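PDB 6Y0R: chitooligosaccharide oxidase from Gibberella zeae, which oxidises the C1 hydroxyl of chitooligosaccharides to the corresponding lactone, using a bicovalently bound FAD and reducing molecular oxygen to hydrogen peroxide. Local coordinates for residues 116-121 and 135-140; 147-152 and 222-227; 439-444 and 458-463. One frame throughout, in Å; residues are numbered along the deposited sequence.

Contact 1: 116-121 and 135-140; sequences YSVKLA and GHVATE
Val118 of the strand at 118-120 lies tightly against the helical segment 135-140, packing against His136, Val137 and Glu140. Val118 CB sits 3.7 Å from Glu140 CB, and CG1 comes equally near that same methylene. CG1 is anti to the backbone N (chi1 178°), which leaves CG2 beside the N and facing the imidazole, with Val118 CG2 3.9 Å from His136 CD2; it reaches on to Val137, with 4.4 Å between Val118 CG2 and Val137 CG2. Strand and helix run at only 29° to each other, the way a helix lies along a sheet, here the antiparallel sheet of the PCMH-type FAD-binding domain; Ile128 of the adjoining strand 125-128 touches both valines. Toward Tyr116 the fit is looser and partly exposed. There the tyrosine ring turns an edge to the face of His136 in an offset T-shaped pair, planes at 85° and centroids 5.4 Å apart, with Tyr116 CD1 nearest His136 NE2 at 3.6 Å. On the imidazole's other nitrogen, ND1 is hydrogen-bonded to Asn327, while Glu140 CG lies over one face of the ring near its rim. Glu140 OE1 accepts a hydrogen bond from Gln144 NE2, which also donates to Val118 O.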
loop_
_atom_site.group_PDB
_atom_site.type_symbol
_atom_site.label_atom_id
_atom_site.label_comp_id
_atom_site.label_asym_id
_atom_site.label_seq_id
_atom_site.Cartn_x
_atom_site.Cartn_y
_atom_site.Cartn_z
ATOM N N TYR A 116 12.309 13.783 -4.816
ATOM C CA TYR A 116 11.032 13.911 -4.074
ATOM C C TYR A 116 10.269 15.135 -4.584
ATOM O O TYR A 116 9.392 15.632 -3.877
ATOM C CB TYR A 116 11.284 13.896 -2.564
ATOM C CG TYR A 116 12.265 14.910 -2.036
ATOM C CD1 TYR A 116 11.888 16.231 -1.857
ATOM C CD2 TYR A 116 13.532 14.526 -1.652
ATOM C CE1 TYR A 116 12.789 17.166 -1.370
ATOM C CE2 TYR A 116 14.448 15.447 -1.164
ATOM C CZ TYR A 116 14.068 16.764 -1.023
ATOM O OH TYR A 116 14.975 17.644 -0.501
ATOM N N SER A 117 10.515 15.544 -5.834
ATOM C CA SER A 117 9.862 16.720 -6.455
ATOM C C SER A 117 8.356 16.496 -6.556
ATOM O O SER A 117 7.930 15.411 -7.016
ATOM C CB SER A 117 10.458 16.986 -7.826
ATOM O OG SER A 117 9.691 17.959 -8.490
ATOM N N VAL A 118 7.559 17.476 -6.148
ATOM C CA VAL A 118 6.105 17.524 -6.404
ATOM C C VAL A 118 5.827 18.808 -7.164
ATOM O O VAL A 118 6.098 19.904 -6.574
ATOM C CB VAL A 118 5.326 17.514 -5.080
ATOM C CG1 VAL A 118 3.833 17.601 -5.347
ATOM C CG2 VAL A 118 5.694 16.339 -4.205
ATOM N N LYS A 119 5.261 18.715 -8.359
ATOM C CA LYS A 119 4.966 19.903 -9.210
ATOM C C LYS A 119 3.501 19.918 -9.601
ATOM O O LYS A 119 3.078 19.120 -10.459
ATOM C CB LYS A 119 5.886 19.895 -10.436
ATOM C CG LYS A 119 7.369 20.018 -10.129
ATOM C CD LYS A 119 8.224 20.019 -11.388
ATOM C CE LYS A 119 9.711 20.015 -11.094
ATOM N NZ LYS A 119 10.492 19.744 -12.333
ATOM N N LEU A 120 2.803 20.827 -9.174
ATOM C CA LEU A 120 1.383 20.990 -9.521
ATOM C C LEU A 120 1.276 22.056 -10.599
ATOM O O LEU A 120 1.791 23.177 -10.367
ATOM C CB LEU A 120 0.634 21.440 -8.270
ATOM C CG LEU A 120 -0.850 21.755 -8.345
ATOM C CD1 LEU A 120 -1.656 20.537 -8.724
ATOM C CD2 LEU A 120 -1.464 22.487 -7.156
ATOM N N ALA A 121 0.480 21.734 -11.533
ATOM C CA ALA A 121 0.247 22.612 -12.710
ATOM C C ALA A 121 -1.092 23.332 -12.552
ATOM O O ALA A 121 -1.943 22.908 -11.734
ATOM C CB ALA A 121 0.312 21.785 -13.973
ATOM N N GLY A 135 3.434 12.210 3.049
ATOM C CA GLY A 135 3.258 13.475 3.813
ATOM C C GLY A 135 3.803 14.650 3.043
ATOM O O GLY A 135 3.188 15.754 3.033
ATOM N N HIS A 136 4.892 14.446 2.305
ATOM C CA HIS A 136 5.497 15.513 1.476
ATOM C C HIS A 136 4.595 15.781 0.273
ATOM O O HIS A 136 4.363 16.927 -0.089
ATOM C CB HIS A 136 6.914 15.134 1.079
ATOM C CG HIS A 136 7.556 16.155 0.213
ATOM N ND1 HIS A 136 7.815 17.463 0.675
ATOM C CD2 HIS A 136 7.993 16.089 -1.062
ATOM C CE1 HIS A 136 8.415 18.133 -0.305
ATOM N NE2 HIS A 136 8.534 17.311 -1.390
ATOM N N VAL A 137 4.059 14.745 -0.355
ATOM C CA VAL A 137 3.049 14.885 -1.420
ATOM C C VAL A 137 1.893 15.739 -0.910
ATOM O O VAL A 137 1.495 16.719 -1.604
ATOM C CB VAL A 137 2.531 13.525 -1.897
ATOM C CG1 VAL A 137 1.329 13.659 -2.823
ATOM C CG2 VAL A 137 3.658 12.782 -2.588
ATOM N N ALA A 138 1.315 15.347 0.236
ATOM C CA ALA A 138 0.100 16.020 0.736
ATOM C C ALA A 138 0.444 17.483 1.080
ATOM O O ALA A 138 -0.322 18.395 0.686
ATOM C CB ALA A 138 -0.468 15.327 1.933
ATOM N N THR A 139 1.592 17.700 1.721
ATOM C CA THR A 139 2.000 19.067 2.145
ATOM C C THR A 139 2.157 19.949 0.901
ATOM O O THR A 139 1.645 21.103 0.855
ATOM C CB THR A 139 3.278 19.014 2.984
ATOM O OG1 THR A 139 2.961 18.268 4.161
ATOM C CG2 THR A 139 3.767 20.389 3.387
ATOM N N GLU A 140 2.872 19.458 -0.107
ATOM C CA GLU A 140 3.166 20.245 -1.333
ATOM C C GLU A 140 1.904 20.496 -2.134
ATOM O O GLU A 140 1.711 21.611 -2.597
ATOM C CB GLU A 140 4.217 19.566 -2.217
ATOM C CG GLU A 140 5.613 19.671 -1.638
ATOM C CD GLU A 140 6.212 21.073 -1.668
ATOM O OE1 GLU A 140 5.704 21.904 -2.417
ATOM O OE2 GLU A 140 7.205 21.312 -0.938
#

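Contact 2: 147-152 and 222-227; sequences RALAHG and LEFQTF. With FAD (flavin-adenine dinucleotide), chain B.
An antiparallel beta bridge between Ala148 and Phe227 joins strand 147-148 to the end of the long strand 218-228 in the PCMH-type FAD-binding domain, just before the chain runs on to the flavin at Gly152. It is a hydrogen-bonded pair: Ala148 N gives to Phe227 O at 2.9 Å, and Phe227 N returns a bond to Ala148 O. Beside it Arg147 presents NE and NH2 to two different oxygens of Thr226. Arg147 NE points at Thr226 OG1 at 2.8 Å, almost straight (173°) and in the guanidinium plane, whereas Arg147 NH2 meets Thr226 O at 3.0 Å from above the carbonyl plane. Bends at chi2 and chi3 curl the arginine back over residues 226-227 of the adjoining strand, bringing Phe227 C over one guanidinium face. The same Thr226 O takes a bond from Gln225 NE2 on a lone pair, and Thr226 OG1 is also hydrogen-bonded to Gly124 O. Leu149 splits its two methyls: Leu149 CD1 lies over the face of the Phe224 ring, 3.9 Å from the centroid in a CH-pi contact, while CD2 packs 3.6 Å from Phe224 CB. The Phe227 ring folds back across the bridge, Phe227 CE1 standing 3.6 Å from Ala148 CB, and stacks with His175 beyond. At the far end Gly152, which has no side chain, brings its CA to 3.3 Å from FAD O4. The two arginine bonds fix the rotation of the guanidinium and tie Arg147 to both the side chain and the backbone of Thr226.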
loop_
_atom_site.group_PDB
_atom_site.type_symbol
_atom_site.label_atom_id
_atom_site.label_comp_id
_atom_site.label_asym_id
_atom_site.label_seq_id
_atom_site.Cartn_x
_atom_site.Cartn_y
_atom_site.Cartn_z
ATOM N N ARG A 147 -4.807 21.289 -3.366
ATOM C CA ARG A 147 -5.129 20.080 -4.138
ATOM C C ARG A 147 -4.710 18.861 -3.297
ATOM O O ARG A 147 -4.004 19.010 -2.291
ATOM C CB ARG A 147 -4.454 20.089 -5.509
ATOM C CG ARG A 147 -4.735 21.350 -6.333
ATOM C CD ARG A 147 -6.189 21.479 -6.639
ATOM N NE ARG A 147 -6.715 20.480 -7.560
ATOM C CZ ARG A 147 -7.909 20.547 -8.108
ATOM N NH1 ARG A 147 -8.716 21.567 -7.827
ATOM N NH2 ARG A 147 -8.312 19.611 -8.942
ATOM N N ALA A 148 -5.156 17.689 -3.728
ATOM C CA ALA A 148 -4.941 16.433 -2.978
ATOM C C ALA A 148 -4.985 15.251 -3.945
ATOM O O ALA A 148 -5.514 15.381 -5.054
ATOM C CB ALA A 148 -5.985 16.299 -1.894
ATOM N N LEU A 149 -4.384 14.162 -3.472
ATOM C CA LEU A 149 -4.525 12.807 -4.058
ATOM C C LEU A 149 -5.096 11.869 -3.016
ATOM O O LEU A 149 -5.122 12.191 -1.804
ATOM C CB LEU A 149 -3.163 12.312 -4.529
ATOM C CG LEU A 149 -2.571 13.092 -5.696
ATOM C CD1 LEU A 149 -1.190 12.544 -5.977
ATOM C CD2 LEU A 149 -3.478 13.025 -6.913
ATOM N N ALA A 150 -5.620 10.749 -3.519
ATOM C CA ALA A 150 -6.232 9.725 -2.659
ATOM C C ALA A 150 -5.132 8.749 -2.276
ATOM O O ALA A 150 -4.817 7.914 -3.029
ATOM C CB ALA A 150 -7.365 9.039 -3.364
ATOM N N HIS A 151 -4.539 8.929 -1.123
ATOM C CA HIS A 151 -3.433 8.083 -0.638
ATOM C C HIS A 151 -3.717 7.730 0.811
ATOM O O HIS A 151 -4.746 8.187 1.384
ATOM C CB HIS A 151 -2.091 8.767 -0.814
ATOM C CG HIS A 151 -2.035 10.116 -0.165
ATOM N ND1 HIS A 151 -2.053 10.288 1.214
ATOM C CD2 HIS A 151 -2.026 11.343 -0.720
ATOM C CE1 HIS A 151 -1.991 11.586 1.469
ATOM N NE2 HIS A 151 -1.991 12.267 0.314
ATOM N N GLY A 152 -2.902 6.819 1.325
ATOM C CA GLY A 152 -3.042 6.254 2.663
ATOM C C GLY A 152 -2.612 7.242 3.724
ATOM O O GLY A 152 -2.265 8.406 3.434
ATOM N N LEU A 222 5.451 10.074 -11.924
ATOM C CA LEU A 222 4.035 9.728 -11.970
ATOM C C LEU A 222 3.268 11.016 -12.182
ATOM O O LEU A 222 3.596 11.998 -11.497
ATOM C CB LEU A 222 3.610 9.088 -10.645
ATOM C CG LEU A 222 4.272 7.739 -10.392
ATOM C CD1 LEU A 222 4.127 7.317 -8.947
ATOM C CD2 LEU A 222 3.647 6.719 -11.326
ATOM N N GLU A 223 2.291 10.982 -13.069
ATOM C CA GLU A 223 1.415 12.149 -13.298
ATOM C C GLU A 223 0.017 11.775 -12.842
ATOM O O GLU A 223 -0.472 10.705 -13.180
ATOM C CB GLU A 223 1.432 12.572 -14.766
ATOM C CG GLU A 223 0.628 13.847 -14.999
ATOM C CD GLU A 223 0.865 14.536 -16.332
ATOM O OE1 GLU A 223 1.273 13.830 -17.312
ATOM O OE2 GLU A 223 0.649 15.777 -16.373
ATOM N N PHE A 224 -0.665 12.696 -12.180
ATOM C CA PHE A 224 -2.023 12.490 -11.637
ATOM C C PHE A 224 -2.931 13.675 -11.964
ATOM O O PHE A 224 -2.451 14.815 -12.042
ATOM C CB PHE A 224 -1.992 12.404 -10.105
ATOM C CG PHE A 224 -1.142 11.297 -9.529
ATOM C CD1 PHE A 224 0.223 11.462 -9.381
ATOM C CD2 PHE A 224 -1.734 10.079 -9.197
ATOM C CE1 PHE A 224 1.002 10.432 -8.872
ATOM C CE2 PHE A 224 -0.957 9.044 -8.694
ATOM C CZ PHE A 224 0.402 9.240 -8.511
ATOM N N GLN A 225 -4.217 13.404 -12.023
ATOM C CA GLN A 225 -5.265 14.447 -11.971
ATOM C C GLN A 225 -5.640 14.609 -10.498
ATOM O O GLN A 225 -6.325 13.716 -9.939
ATOM C CB GLN A 225 -6.482 14.081 -12.815
ATOM C CG GLN A 225 -7.570 15.155 -12.761
ATOM C CD GLN A 225 -7.068 16.529 -13.157
ATOM O OE1 GLN A 225 -6.455 16.686 -14.207
ATOM N NE2 GLN A 225 -7.275 17.531 -12.302
ATOM N N THR A 226 -5.167 15.683 -9.864
ATOM C CA THR A 226 -5.530 15.964 -8.458
ATOM C C THR A 226 -7.022 16.300 -8.339
ATOM O O THR A 226 -7.659 16.691 -9.342
ATOM C CB THR A 226 -4.669 17.084 -7.847
ATOM O OG1 THR A 226 -5.129 18.313 -8.426
ATOM C CG2 THR A 226 -3.188 16.857 -8.029
ATOM N N PHE A 227 -7.538 16.250 -7.115
ATOM C CA PHE A 227 -8.879 16.777 -6.774
ATOM C C PHE A 227 -8.693 17.935 -5.787
ATOM O O PHE A 227 -7.593 18.112 -5.203
ATOM C CB PHE A 227 -9.842 15.717 -6.242
ATOM C CG PHE A 227 -9.326 14.913 -5.081
ATOM C CD1 PHE A 227 -9.503 15.337 -3.771
ATOM C CD2 PHE A 227 -8.688 13.706 -5.315
ATOM C CE1 PHE A 227 -9.028 14.580 -2.704
ATOM C CE2 PHE A 227 -8.196 12.965 -4.248
ATOM C CZ PHE A 227 -8.372 13.399 -2.953
HETATM P PA FAD B . 9.332 0.377 -1.057
HETATM O O1A FAD B . 9.753 -0.667 -0.105
HETATM O O2A FAD B . 10.283 1.427 -1.473
HETATM O O5B FAD B . 8.749 -0.282 -2.383
HETATM C C5B FAD B . 7.611 -1.145 -2.367
HETATM C C4B FAD B . 7.592 -1.976 -3.637
HETATM O O4B FAD B . 7.431 -1.101 -4.783
HETATM C C3B FAD B . 8.856 -2.796 -3.966
HETATM O O3B FAD B . 8.529 -3.936 -4.772
HETATM C C2B FAD B . 9.674 -1.811 -4.790
HETATM O O2B FAD B . 10.695 -2.411 -5.593
HETATM C C1B FAD B . 8.592 -1.157 -5.604
HETATM N N9A FAD B . 8.900 0.191 -6.055
HETATM C C8A FAD B . 9.031 1.298 -5.258
HETATM N N7A FAD B . 9.319 2.392 -5.954
HETATM C C5A FAD B . 9.384 1.958 -7.273
HETATM C C6A FAD B . 9.657 2.632 -8.478
HETATM N N6A FAD B . 9.879 3.948 -8.512
HETATM N N1A FAD B . 9.682 1.911 -9.634
HETATM C C2A FAD B . 9.469 0.583 -9.538
HETATM N N3A FAD B . 9.177 -0.154 -8.462
HETATM C C4A FAD B . 9.153 0.595 -7.343
HETATM N N1 FAD B . -0.834 1.137 2.421
HETATM C C2 FAD B . -2.050 1.603 2.098
HETATM O O2 FAD B . -2.610 1.260 0.995
HETATM N N3 FAD B . -2.679 2.479 2.935
HETATM C C4 FAD B . -2.137 2.922 4.131
HETATM O O4 FAD B . -2.756 3.733 4.842
HETATM C C4X FAD B . -0.850 2.454 4.490
HETATM N N5 FAD B . -0.273 2.906 5.606
HETATM C C5X FAD B . 1.030 2.534 5.851
HETATM C C6 FAD B . 1.697 3.058 6.990
HETATM C C7 FAD B . 3.000 2.690 7.283
HETATM C C7M FAD B . 3.697 3.230 8.516
HETATM C C8 FAD B . 3.718 1.805 6.377
HETATM C C8M FAD B . 5.180 1.450 6.557
HETATM C C9 FAD B . 3.023 1.263 5.276
HETATM C C9A FAD B . 1.692 1.609 5.005
HETATM N N10 FAD B . 1.030 1.093 3.877
HETATM C C10 FAD B . -0.261 1.527 3.556
HETATM C "C1'" FAD B . 1.664 0.113 2.989
HETATM C "C2'" FAD B . 2.360 0.799 1.811
HETATM O "O2'" FAD B . 1.405 1.225 0.838
HETATM C "C3'" FAD B . 3.319 -0.191 1.202
HETATM O "O3'" FAD B . 4.258 -0.532 2.248
HETATM C "C4'" FAD B . 4.013 0.424 -0.015
HETATM O "O4'" FAD B . 4.417 -0.584 -0.958
HETATM C "C5'" FAD B . 5.205 1.215 0.443
HETATM O "O5'" FAD B . 5.771 1.972 -0.644
HETATM P P FAD B . 7.264 2.476 -0.478
HETATM O O1P FAD B . 7.637 3.239 -1.695
HETATM O O2P FAD B . 7.487 3.126 0.837
HETATM O O3P FAD B . 8.045 1.060 -0.367
#

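Contact 3: 439-444 and 458-463; sequences GTWGMY and TEMYWG. With FAD (flavin-adenine dinucleotide), chain B.
Gly442 and Met460 bring their backbones to within 4.1 Å, CA to CA, where the irregular segment 439-444 passes beside the last turn of helix 454-462, part of the berberine-like region. Met443 N donates a nearly straight hydrogen bond to Met460 O (3.0 Å, 172°), approaching from above the carbonyl plane; His398 NE2 is a second donor to that oxygen. Gly442 CA makes a CA-H...O contact with Met460 O at 3.4 Å. One residue further along, Tyr461 CA points its hydrogen at Met443 O, 3.5 Å away and close to linear. Among the side chains, Met460 bends at chi2 (-78°) to bring its thioether obliquely to the six-membered ring of Trp441 in a Met-aromatic contact: Met460 SD lies 4.3 Å from the ring centroid, and Met460 CE ends 3.4 Å from Trp441 CH2. Met443 CB touches both Met460 CB and Tyr461 CE1. Tyr461 OH is held by Gln486. Tyr444 CB points away from the helix, and with CG anti to the backbone N (chi1 176°) the ring reaches the flavin; its hydroxyl also has Asn446 ND2 and Gly167 N as partners, and Tyr444 OH donates a short, 2.5 Å hydrogen bond to FAD O2, which lies at the ring edge in its plane.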
loop_
_atom_site.group_PDB
_atom_site.type_symbol
_atom_site.label_atom_id
_atom_site.label_comp_id
_atom_site.label_asym_id
_atom_site.label_seq_id
_atom_site.Cartn_x
_atom_site.Cartn_y
_atom_site.Cartn_z
ATOM N N GLY A 439 -11.018 -18.535 -5.875
ATOM C CA GLY A 439 -10.992 -17.540 -6.959
ATOM C C GLY A 439 -11.777 -16.285 -6.636
ATOM O O GLY A 439 -11.775 -15.389 -7.470
ATOM N N THR A 440 -12.403 -16.187 -5.462
ATOM C CA THR A 440 -13.283 -15.054 -5.102
ATOM C C THR A 440 -12.546 -14.113 -4.144
ATOM O O THR A 440 -13.084 -13.032 -3.840
ATOM C CB THR A 440 -14.591 -15.533 -4.468
ATOM O OG1 THR A 440 -14.348 -16.131 -3.194
ATOM C CG2 THR A 440 -15.297 -16.501 -5.395
ATOM N N TRP A 441 -11.326 -14.470 -3.765
ATOM C CA TRP A 441 -10.595 -13.705 -2.732
ATOM C C TRP A 441 -9.115 -13.706 -3.045
ATOM O O TRP A 441 -8.664 -14.599 -3.809
ATOM C CB TRP A 441 -10.855 -14.282 -1.348
ATOM C CG TRP A 441 -10.363 -15.690 -1.162
ATOM C CD1 TRP A 441 -11.046 -16.828 -1.494
ATOM C CD2 TRP A 441 -9.134 -16.120 -0.548
ATOM N NE1 TRP A 441 -10.331 -17.930 -1.115
ATOM C CE2 TRP A 441 -9.145 -17.540 -0.556
ATOM C CE3 TRP A 441 -8.041 -15.472 0.036
ATOM C CZ2 TRP A 441 -8.118 -18.306 0.011
ATOM C CZ3 TRP A 441 -7.010 -16.227 0.542
ATOM C CH2 TRP A 441 -7.061 -17.627 0.565
ATOM N N GLY A 442 -8.392 -12.785 -2.431
ATOM C CA GLY A 442 -6.931 -12.717 -2.556
ATOM C C GLY A 442 -6.312 -11.914 -1.438
ATOM O O GLY A 442 -6.868 -11.854 -0.332
ATOM N N MET A 443 -5.182 -11.311 -1.753
ATOM C CA MET A 443 -4.377 -10.491 -0.837
ATOM C C MET A 443 -3.965 -9.215 -1.570
ATOM O O MET A 443 -4.087 -9.119 -2.802
ATOM C CB MET A 443 -3.157 -11.273 -0.375
ATOM C CG MET A 443 -3.510 -12.422 0.449
ATOM S SD MET A 443 -1.906 -13.203 0.960
ATOM C CE MET A 443 -2.536 -14.231 2.292
ATOM N N TYR A 444 -3.589 -8.196 -0.789
ATOM C CA TYR A 444 -3.207 -6.822 -1.245
ATOM C C TYR A 444 -1.663 -6.728 -1.298
ATOM O O TYR A 444 -1.040 -6.789 -0.207
ATOM C CB TYR A 444 -3.882 -5.802 -0.311
ATOM C CG TYR A 444 -3.585 -4.320 -0.497
ATOM C CD1 TYR A 444 -3.495 -3.748 -1.752
ATOM C CD2 TYR A 444 -3.450 -3.462 0.585
ATOM C CE1 TYR A 444 -3.237 -2.395 -1.927
ATOM C CE2 TYR A 444 -3.196 -2.105 0.433
ATOM C CZ TYR A 444 -3.085 -1.562 -0.836
ATOM O OH TYR A 444 -2.813 -0.231 -1.041
ATOM N N THR A 458 1.493 -14.678 -6.276
ATOM C CA THR A 458 1.185 -13.960 -7.527
ATOM C C THR A 458 -0.328 -14.060 -7.824
ATOM O O THR A 458 -1.039 -13.048 -8.185
ATOM C CB THR A 458 2.215 -14.471 -8.561
ATOM O OG1 THR A 458 3.552 -14.697 -8.074
ATOM C CG2 THR A 458 2.378 -13.537 -9.714
ATOM N N GLU A 459 -0.930 -15.238 -7.621
ATOM C CA GLU A 459 -2.378 -15.401 -7.823
ATOM C C GLU A 459 -3.162 -14.615 -6.761
ATOM O O GLU A 459 -4.234 -14.057 -7.102
ATOM C CB GLU A 459 -2.708 -16.903 -7.859
ATOM C CG GLU A 459 -4.182 -17.178 -7.767
ATOM C CD GLU A 459 -4.643 -17.540 -6.353
ATOM O OE1 GLU A 459 -4.135 -18.581 -5.776
ATOM O OE2 GLU A 459 -5.497 -16.800 -5.808
ATOM N N MET A 460 -2.719 -14.603 -5.496
ATOM C CA MET A 460 -3.424 -13.850 -4.426
ATOM C C MET A 460 -3.419 -12.346 -4.771
ATOM O O MET A 460 -4.460 -11.661 -4.596
ATOM C CB MET A 460 -2.748 -14.042 -3.078
ATOM C CG MET A 460 -2.802 -15.423 -2.530
ATOM S SD MET A 460 -4.402 -15.702 -1.835
ATOM C CE MET A 460 -4.134 -17.378 -1.223
ATOM N N TYR A 461 -2.271 -11.833 -5.224
ATOM C CA TYR A 461 -2.156 -10.368 -5.431
ATOM C C TYR A 461 -2.863 -9.905 -6.709
ATOM O O TYR A 461 -3.467 -8.808 -6.649
ATOM C CB TYR A 461 -0.706 -9.906 -5.467
ATOM C CG TYR A 461 0.101 -10.172 -4.219
ATOM C CD1 TYR A 461 -0.469 -10.095 -2.963
ATOM C CD2 TYR A 461 1.413 -10.603 -4.323
ATOM C CE1 TYR A 461 0.269 -10.356 -1.818
ATOM C CE2 TYR A 461 2.172 -10.847 -3.191
ATOM C CZ TYR A 461 1.594 -10.738 -1.939
ATOM O OH TYR A 461 2.294 -11.047 -0.794
ATOM N N TRP A 462 -2.795 -10.676 -7.795
ATOM C CA TRP A 462 -3.230 -10.192 -9.138
ATOM C C TRP A 462 -4.318 -11.082 -9.761
ATOM O O TRP A 462 -4.837 -10.683 -10.808
ATOM C CB TRP A 462 -2.034 -9.973 -10.053
ATOM C CG TRP A 462 -1.099 -8.918 -9.532
ATOM C CD1 TRP A 462 -1.371 -7.580 -9.388
ATOM C CD2 TRP A 462 0.199 -9.126 -8.963
ATOM N NE1 TRP A 462 -0.286 -6.951 -8.836
ATOM C CE2 TRP A 462 0.678 -7.877 -8.527
ATOM C CE3 TRP A 462 1.019 -10.246 -8.810
ATOM C CZ2 TRP A 462 1.947 -7.712 -7.992
ATOM C CZ3 TRP A 462 2.253 -10.096 -8.207
ATOM C CH2 TRP A 462 2.707 -8.844 -7.805
ATOM N N GLY A 463 -4.653 -12.241 -9.170
ATOM C CA GLY A 463 -5.803 -13.047 -9.611
ATOM C C GLY A 463 -5.824 -13.259 -11.109
ATOM O O GLY A 463 -4.796 -13.637 -11.741
HETATM P PA FAD B . 9.332 0.377 -1.057
HETATM O O1A FAD B . 9.753 -0.667 -0.105
HETATM O O2A FAD B . 10.283 1.427 -1.473
HETATM O O5B FAD B . 8.749 -0.282 -2.383
HETATM C C5B FAD B . 7.611 -1.145 -2.367
HETATM C C4B FAD B . 7.592 -1.976 -3.637
HETATM O O4B FAD B . 7.431 -1.101 -4.783
HETATM C C3B FAD B . 8.856 -2.796 -3.966
HETATM O O3B FAD B . 8.529 -3.936 -4.772
HETATM C C2B FAD B . 9.674 -1.811 -4.790
HETATM O O2B FAD B . 10.695 -2.411 -5.593
HETATM C C1B FAD B . 8.592 -1.157 -5.604
HETATM N N9A FAD B . 8.900 0.191 -6.055
HETATM C C8A FAD B . 9.031 1.298 -5.258
HETATM N N7A FAD B . 9.319 2.392 -5.954
HETATM C C5A FAD B . 9.384 1.958 -7.273
HETATM C C6A FAD B . 9.657 2.632 -8.478
HETATM N N6A FAD B . 9.879 3.948 -8.512
HETATM N N1A FAD B . 9.682 1.911 -9.634
HETATM C C2A FAD B . 9.469 0.583 -9.538
HETATM N N3A FAD B . 9.177 -0.154 -8.462
HETATM C C4A FAD B . 9.153 0.595 -7.343
HETATM N N1 FAD B . -0.834 1.137 2.421
HETATM C C2 FAD B . -2.050 1.603 2.098
HETATM O O2 FAD B . -2.610 1.260 0.995
HETATM N N3 FAD B . -2.679 2.479 2.935
HETATM C C4 FAD B . -2.137 2.922 4.131
HETATM O O4 FAD B . -2.756 3.733 4.842
HETATM C C4X FAD B . -0.850 2.454 4.490
HETATM N N5 FAD B . -0.273 2.906 5.606
HETATM C C5X FAD B . 1.030 2.534 5.851
HETATM C C6 FAD B . 1.697 3.058 6.990
HETATM C C7 FAD B . 3.000 2.690 7.283
HETATM C C7M FAD B . 3.697 3.230 8.516
HETATM C C8 FAD B . 3.718 1.805 6.377
HETATM C C8M FAD B . 5.180 1.450 6.557
HETATM C C9 FAD B . 3.023 1.263 5.276
HETATM C C9A FAD B . 1.692 1.609 5.005
HETATM N N10 FAD B . 1.030 1.093 3.877
HETATM C C10 FAD B . -0.261 1.527 3.556
HETATM C "C1'" FAD B . 1.664 0.113 2.989
HETATM C "C2'" FAD B . 2.360 0.799 1.811
HETATM O "O2'" FAD B . 1.405 1.225 0.838
HETATM C "C3'" FAD B . 3.319 -0.191 1.202
HETATM O "O3'" FAD B . 4.258 -0.532 2.248
HETATM C "C4'" FAD B . 4.013 0.424 -0.015
HETATM O "O4'" FAD B . 4.417 -0.584 -0.958
HETATM C "C5'" FAD B . 5.205 1.215 0.443
HETATM O "O5'" FAD B . 5.771 1.972 -0.644
HETATM P P FAD B . 7.264 2.476 -0.478
HETATM O O1P FAD B . 7.637 3.239 -1.695
HETATM O O2P FAD B . 7.487 3.126 0.837
HETATM O O3P FAD B . 8.045 1.060 -0.367
#

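From the N terminus, contact 1 comes first and closes a short loop of 13 residues, laying helix 134-145 on the sheet beside strand 118-120. The helix leads directly into strand 147-148, where contact 2 begins; its loop is far longer, 69 residues, and brings the chain back to strand 218-228 of the same sheet. These two contacts touch: Leu120 packs on Arg147 and Thr226, Val137 on Leu149, Ala138 on His151. Contact 3 closes another 13-residue loop, tying the segment after helix 420-433 to helix 454-462, its nearest atoms about 7 Å from those of contact 2. All three follow in series, none nesting or crossing. FAD links contacts 2 and 3, meeting Gly152 and Tyr444.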